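Telomerase reverse transcriptase (Candida tropicalis MYA-3404, PDB 6ZD1) probably extends chromosome ends as a reverse transcriptase, adding telomeric DNA repeats copied from a template within the telomerase RNA. Local coordinates at residues A[310-315]-A[496-501]; A[333-338]-A[558-563]. All coordinates share one frame; numbering follows the deposited sequence.

Interaction 1 (A[310-315]-A[496-501]); sequences NEVADR and LLLRLV
Arg315 and Val312 of helix 310-315 pack over the leucines of strand 496-500, which runs almost antiparallel to the helix, at 173° and with the axes 9.2 Å apart at their closest. The arginine can be followed outward. Its CB sits 3.8 Å from Leu498 CD2, and CG stays near that same methyl. Turns at chi2 (-89°) and chi3 (-90°) then bring CD and NE round rather than letting the chain extend, and NE also lies near Leu498 CD2. The guanidinium is covered on one face by this methyl, 3.8 Å above its plane and offset toward the rim. At the tip, NH1 approaches Leu496 CD1 to 3.4 Å, obliquely to the flat group, while NH2 donates a hydrogen bond to the carbonyl oxygen of Arg303. One turn earlier, beta-branched Val312 divides its two methyls between two leucines: CG1 meets Leu498 CD1 at 3.9 Å, and CG2 meets Leu500 CD2 at 3.7 Å. Leu498 thus receives both helix residues, CD2 under the arginine and CD1 against the valine, where it also lies 3.6 Å from Val312 O. Strand alternation sets Leu496, Leu498 and Leu500 toward the helix, where branched apolar side chains suit a buried face, and turns Leu497 and Arg499 to helix 469-484, where Arg499 forms a salt bridge with Asp474. The strand thus forms part of a layer between two helices, as in the palm of reverse transcriptases, where the hairpin it begins carries motif C. Between the two segments the chemistry is dispersion: leucine methyls pack against a valine and the long body of an arginine, whose NH2 is satisfied by the backbone carbonyl of Arg303.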
loop_
_atom_site.group_PDB
_atom_site.type_symbol
_atom_site.label_atom_id
_atom_site.label_comp_id
_atom_site.label_asym_id
_atom_site.label_seq_id
_atom_site.Cartn_x
_atom_site.Cartn_y
_atom_site.Cartn_z
ATOM N N ASN A 310 6.351 -14.616 6.610
ATOM C CA ASN A 310 7.010 -15.169 7.788
ATOM C C ASN A 310 6.356 -16.470 8.228
ATOM O O ASN A 310 7.034 -17.355 8.763
ATOM C CB ASN A 310 7.000 -14.162 8.938
ATOM C CG ASN A 310 7.769 -12.899 8.615
ATOM O OD1 ASN A 310 8.097 -12.634 7.459
ATOM N ND2 ASN A 310 8.055 -12.105 9.640
ATOM N N GLU A 311 5.046 -16.613 8.005
ATOM C CA GLU A 311 4.399 -17.875 8.339
ATOM C C GLU A 311 4.857 -18.990 7.409
ATOM O O GLU A 311 4.969 -20.145 7.837
ATOM C CB GLU A 311 2.876 -17.729 8.299
ATOM C CG GLU A 311 2.166 -18.542 9.380
ATOM C CD GLU A 311 0.687 -18.750 9.109
ATOM O OE1 GLU A 311 0.284 -19.914 8.894
ATOM O OE2 GLU A 311 -0.072 -17.757 9.114
ATOM N N VAL A 312 5.145 -18.662 6.145
ATOM C CA VAL A 312 5.720 -19.649 5.232
ATOM C C VAL A 312 7.062 -20.133 5.767
ATOM O O VAL A 312 7.332 -21.338 5.824
ATOM C CB VAL A 312 5.858 -19.054 3.817
ATOM C CG1 VAL A 312 6.768 -19.915 2.953
ATOM C CG2 VAL A 312 4.490 -18.896 3.169
ATOM N N ALA A 313 7.903 -19.197 6.213
ATOM C CA ALA A 313 9.215 -19.560 6.733
ATOM C C ALA A 313 9.097 -20.405 7.994
ATOM O O ALA A 313 9.789 -21.418 8.139
ATOM C CB ALA A 313 10.029 -18.297 7.009
ATOM N N ASP A 314 8.213 -20.009 8.913
ATOM C CA ASP A 314 8.065 -20.732 10.169
ATOM C C ASP A 314 7.502 -22.127 9.948
ATOM O O ASP A 314 7.907 -23.079 10.627
ATOM C CB ASP A 314 7.180 -19.937 11.128
ATOM C CG ASP A 314 7.959 -18.901 11.910
ATOM O OD1 ASP A 314 8.460 -19.234 13.005
ATOM O OD2 ASP A 314 8.090 -17.761 11.418
ATOM N N ARG A 315 6.554 -22.272 9.020
ATOM C CA ARG A 315 6.010 -23.601 8.758
ATOM C C ARG A 315 7.060 -24.520 8.140
ATOM O O ARG A 315 7.033 -25.733 8.374
ATOM C CB ARG A 315 4.776 -23.493 7.858
ATOM C CG ARG A 315 3.594 -22.771 8.503
ATOM C CD ARG A 315 2.677 -23.706 9.285
ATOM N NE ARG A 315 1.614 -24.258 8.448
ATOM C CZ ARG A 315 1.559 -25.523 8.044
ATOM N NH1 ARG A 315 2.506 -26.379 8.407
ATOM N NH2 ARG A 315 0.555 -25.935 7.282
ATOM N N LEU A 496 4.616 -31.271 3.017
ATOM C CA LEU A 496 4.141 -29.972 3.471
ATOM C C LEU A 496 3.747 -29.120 2.273
ATOM O O LEU A 496 4.553 -28.925 1.360
ATOM C CB LEU A 496 5.220 -29.255 4.288
ATOM C CG LEU A 496 4.957 -27.778 4.575
ATOM C CD1 LEU A 496 3.824 -27.636 5.575
ATOM C CD2 LEU A 496 6.219 -27.081 5.068
ATOM N N LEU A 497 2.512 -28.621 2.278
ATOM C CA LEU A 497 2.012 -27.707 1.260
ATOM C C LEU A 497 1.659 -26.373 1.899
ATOM O O LEU A 497 1.014 -26.331 2.952
ATOM C CB LEU A 497 0.783 -28.284 0.546
ATOM C CG LEU A 497 0.151 -27.435 -0.562
ATOM C CD1 LEU A 497 1.088 -27.321 -1.757
ATOM C CD2 LEU A 497 -1.201 -27.997 -0.983
ATOM N N LEU A 498 2.070 -25.285 1.250
ATOM C CA LEU A 498 1.854 -23.930 1.738
ATOM C C LEU A 498 1.332 -23.064 0.600
ATOM O O LEU A 498 1.712 -23.255 -0.563
ATOM C CB LEU A 498 3.136 -23.319 2.302
ATOM C CG LEU A 498 3.765 -23.997 3.516
ATOM C CD1 LEU A 498 5.032 -23.258 3.893
ATOM C CD2 LEU A 498 2.785 -24.016 4.673
ATOM N N ARG A 499 0.439 -22.129 0.939
ATOM C CA ARG A 499 -0.161 -21.230 -0.033
ATOM C C ARG A 499 0.003 -19.793 0.439
ATOM O O ARG A 499 -0.300 -19.471 1.590
ATOM C CB ARG A 499 -1.640 -21.563 -0.272
ATOM C CG ARG A 499 -2.267 -20.754 -1.397
ATOM C CD ARG A 499 -3.730 -21.113 -1.617
ATOM N NE ARG A 499 -4.565 -20.704 -0.494
ATOM C CZ ARG A 499 -4.992 -19.461 -0.298
ATOM N NH1 ARG A 499 -4.653 -18.501 -1.149
ATOM N NH2 ARG A 499 -5.750 -19.180 0.752
ATOM N N LEU A 500 0.456 -18.943 -0.488
ATOM C CA LEU A 500 0.652 -17.489 -0.250
ATOM C C LEU A 500 0.017 -16.728 -1.419
ATOM O O LEU A 500 0.675 -16.620 -2.475
ATOM C CB LEU A 500 2.152 -17.197 -0.148
ATOM C CG LEU A 500 2.517 -15.834 0.439
ATOM C CD1 LEU A 500 1.420 -15.332 1.365
ATOM C CD2 LEU A 500 3.846 -15.900 1.176
ATOM N N VAL A 501 -1.219 -16.253 -1.231
ATOM C CA VAL A 501 -1.983 -15.501 -2.274
ATOM C C VAL A 501 -2.113 -16.368 -3.533
ATOM O O VAL A 501 -3.095 -17.132 -3.624
ATOM C CB VAL A 501 -1.353 -14.128 -2.583
ATOM C CG1 VAL A 501 -2.230 -13.300 -3.508
ATOM C CG2 VAL A 501 -1.035 -13.355 -1.312
#

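Interaction 2 (A[333-338]-A[558-563]); sequences LYMIKF and INCLTL
Leu333 and Cys560 bring the two backbones to 6.6 Å between CA atoms, where 333-338 is entering its strand and 558-563 is leaving one for a turn. Cys560 carries its SG anti to the backbone N (chi1 -176°), and the sulphur reaches Leu333 O at 3.2 Å; its small side chain suits so close an approach to the main chain. Met335, present as selenomethionine, reaches past Cys560, and its side chain and that of Leu563 slide by each other in opposite directions. Its CG is near the cysteine sulphur, its SE lies by Cys560 CB and also 4.2 Å from Ile558 CG2, and the bend at chi3 (60°) sets CE 3.8 Å from Cys560 CA and 3.7 Å from Leu563 CD2. An unbranched, flexible chain suits this path; selenium here replaces the natural sulphur. Leu333 crosses Leu563 at about a right angle, their CD1 methyls 3.6 Å apart. The turn that delivers Leu563 begins with an Asx turn, Asn559 OD1 accepting from Leu561 N at 2.8 Å. Helix 309-326 adjoins the cluster, with Phe319 touching Leu563 and Leu323 touching Leu333. Cohesion comes from short-range, weakly directional methyl, methylene and selenium contacts, without backbone pairing between the segments.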
loop_
_atom_site.group_PDB
_atom_site.type_symbol
_atom_site.label_atom_id
_atom_site.label_comp_id
_atom_site.label_asym_id
_atom_site.label_seq_id
_atom_site.Cartn_x
_atom_site.Cartn_y
_atom_site.Cartn_z
ATOM N N LEU A 333 14.911 -34.396 0.292
ATOM C CA LEU A 333 13.624 -33.728 0.170
ATOM C C LEU A 333 13.420 -33.233 -1.252
ATOM O O LEU A 333 14.370 -32.806 -1.914
ATOM C CB LEU A 333 13.516 -32.556 1.147
ATOM C CG LEU A 333 13.547 -32.960 2.620
ATOM C CD1 LEU A 333 13.574 -31.733 3.500
ATOM C CD2 LEU A 333 12.350 -33.839 2.952
ATOM N N TYR A 334 12.179 -33.301 -1.716
ATOM C CA TYR A 334 11.794 -32.844 -3.041
ATOM C C TYR A 334 10.852 -31.662 -2.886
ATOM O O TYR A 334 9.977 -31.669 -2.015
ATOM C CB TYR A 334 11.114 -33.967 -3.834
ATOM C CG TYR A 334 11.875 -35.271 -3.804
ATOM C CD1 TYR A 334 11.818 -36.107 -2.694
ATOM C CD2 TYR A 334 12.651 -35.668 -4.880
ATOM C CE1 TYR A 334 12.520 -37.292 -2.654
ATOM C CE2 TYR A 334 13.356 -36.854 -4.851
ATOM C CZ TYR A 334 13.285 -37.663 -3.734
ATOM O OH TYR A 334 13.981 -38.848 -3.693
HETATM N N MSE A 335 11.050 -30.635 -3.700
HETATM C CA MSE A 335 10.176 -29.476 -3.607
HETATM C C MSE A 335 9.829 -28.860 -4.951
HETATM O O MSE A 335 10.620 -28.882 -5.896
HETATM C CB MSE A 335 10.789 -28.418 -2.694
HETATM C CG MSE A 335 12.178 -27.978 -3.079
HETATM SE SE MSE A 335 12.842 -26.681 -1.790
HETATM C CE MSE A 335 12.775 -27.793 -0.194
ATOM N N ILE A 336 8.619 -28.312 -5.007
ATOM C CA ILE A 336 8.034 -27.768 -6.225
ATOM C C ILE A 336 7.325 -26.467 -5.866
ATOM O O ILE A 336 6.620 -26.398 -4.853
ATOM C CB ILE A 336 7.061 -28.779 -6.867
ATOM C CG1 ILE A 336 6.321 -28.163 -8.053
ATOM C CG2 ILE A 336 6.095 -29.341 -5.830
ATOM C CD1 ILE A 336 7.081 -28.276 -9.342
ATOM N N LYS A 337 7.550 -25.421 -6.658
ATOM C CA LYS A 337 6.810 -24.173 -6.527
ATOM C C LYS A 337 6.073 -23.887 -7.826
ATOM O O LYS A 337 6.580 -24.176 -8.917
ATOM C CB LYS A 337 7.724 -22.993 -6.158
ATOM C CG LYS A 337 8.495 -22.395 -7.319
ATOM C CD LYS A 337 9.175 -21.101 -6.921
ATOM C CE LYS A 337 9.869 -20.464 -8.110
ATOM N NZ LYS A 337 10.549 -19.197 -7.732
ATOM N N PHE A 338 4.871 -23.326 -7.704
ATOM C CA PHE A 338 4.040 -23.029 -8.861
ATOM C C PHE A 338 3.064 -21.923 -8.488
ATOM O O PHE A 338 2.628 -21.841 -7.337
ATOM C CB PHE A 338 3.303 -24.283 -9.362
ATOM C CG PHE A 338 2.444 -24.962 -8.320
ATOM C CD1 PHE A 338 2.987 -25.885 -7.435
ATOM C CD2 PHE A 338 1.085 -24.696 -8.247
ATOM C CE1 PHE A 338 2.193 -26.514 -6.482
ATOM C CE2 PHE A 338 0.287 -25.323 -7.301
ATOM C CZ PHE A 338 0.844 -26.236 -6.418
ATOM N N ILE A 558 15.380 -20.641 -0.107
ATOM C CA ILE A 558 15.181 -21.914 0.578
ATOM C C ILE A 558 16.169 -22.929 0.020
ATOM O O ILE A 558 16.164 -23.212 -1.186
ATOM C CB ILE A 558 13.740 -22.419 0.432
ATOM C CG1 ILE A 558 12.758 -21.377 0.970
ATOM C CG2 ILE A 558 13.573 -23.739 1.164
ATOM C CD1 ILE A 558 11.305 -21.726 0.732
ATOM N N ASN A 559 17.010 -23.476 0.895
ATOM C CA ASN A 559 17.957 -24.518 0.515
ATOM C C ASN A 559 17.261 -25.873 0.587
ATOM O O ASN A 559 16.774 -26.274 1.648
ATOM C CB ASN A 559 19.191 -24.488 1.418
ATOM C CG ASN A 559 20.322 -25.368 0.896
ATOM O OD1 ASN A 559 20.122 -26.541 0.582
ATOM N ND2 ASN A 559 21.516 -24.799 0.798
ATOM N N CYS A 560 17.221 -26.577 -0.547
ATOM C CA CYS A 560 16.533 -27.860 -0.631
ATOM C C CYS A 560 17.208 -28.943 0.197
ATOM O O CYS A 560 16.551 -29.916 0.581
ATOM C CB CYS A 560 16.458 -28.304 -2.093
ATOM S SG CYS A 560 15.527 -29.818 -2.390
ATOM N N LEU A 561 18.498 -28.795 0.480
ATOM C CA LEU A 561 19.283 -29.827 1.142
ATOM C C LEU A 561 19.214 -29.735 2.660
ATOM O O LEU A 561 19.163 -30.764 3.340
ATOM C CB LEU A 561 20.738 -29.742 0.687
ATOM C CG LEU A 561 21.536 -31.033 0.811
ATOM C CD1 LEU A 561 20.880 -32.130 -0.011
ATOM C CD2 LEU A 561 22.962 -30.798 0.355
ATOM N N THR A 562 19.244 -28.521 3.208
ATOM C CA THR A 562 19.232 -28.319 4.648
ATOM C C THR A 562 17.986 -27.604 5.155
ATOM O O THR A 562 17.844 -27.439 6.372
ATOM C CB THR A 562 20.473 -27.528 5.079
ATOM O OG1 THR A 562 20.453 -26.236 4.461
ATOM C CG2 THR A 562 21.739 -28.260 4.660
ATOM N N LEU A 563 17.085 -27.181 4.264
ATOM C CA LEU A 563 15.886 -26.426 4.641
ATOM C C LEU A 563 16.254 -25.140 5.379
ATOM O O LEU A 563 15.592 -24.736 6.338
ATOM C CB LEU A 563 14.906 -27.278 5.454
ATOM C CG LEU A 563 14.057 -28.267 4.642
ATOM C CD1 LEU A 563 12.929 -28.841 5.487
ATOM C CD2 LEU A 563 13.503 -27.617 3.384
#

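In the fold
From the N terminus, the chain passes through helix 309-326 and then strand 334-339, supplying the first halves of both contacts before either loop closes. Interaction 1 closes when strand 495-500 returns to the helix; interaction 2 closes later, at the end of strand 556-559. The loops therefore cross. Strands 334-339 and 495-500 belong to one antiparallel sheet, with 503-508 between them, so interaction 1 ties the helix to an outermost strand of that sheet, and interaction 2 ties inner strand 334-339 to the end of strand 556-559 and the turn leading to 565-567, in the three-stranded sheet. The centres of the two contacts lie about 13 Å apart, and Ile316 of the helix bridges them, touching Leu496, Leu498 and Ile558.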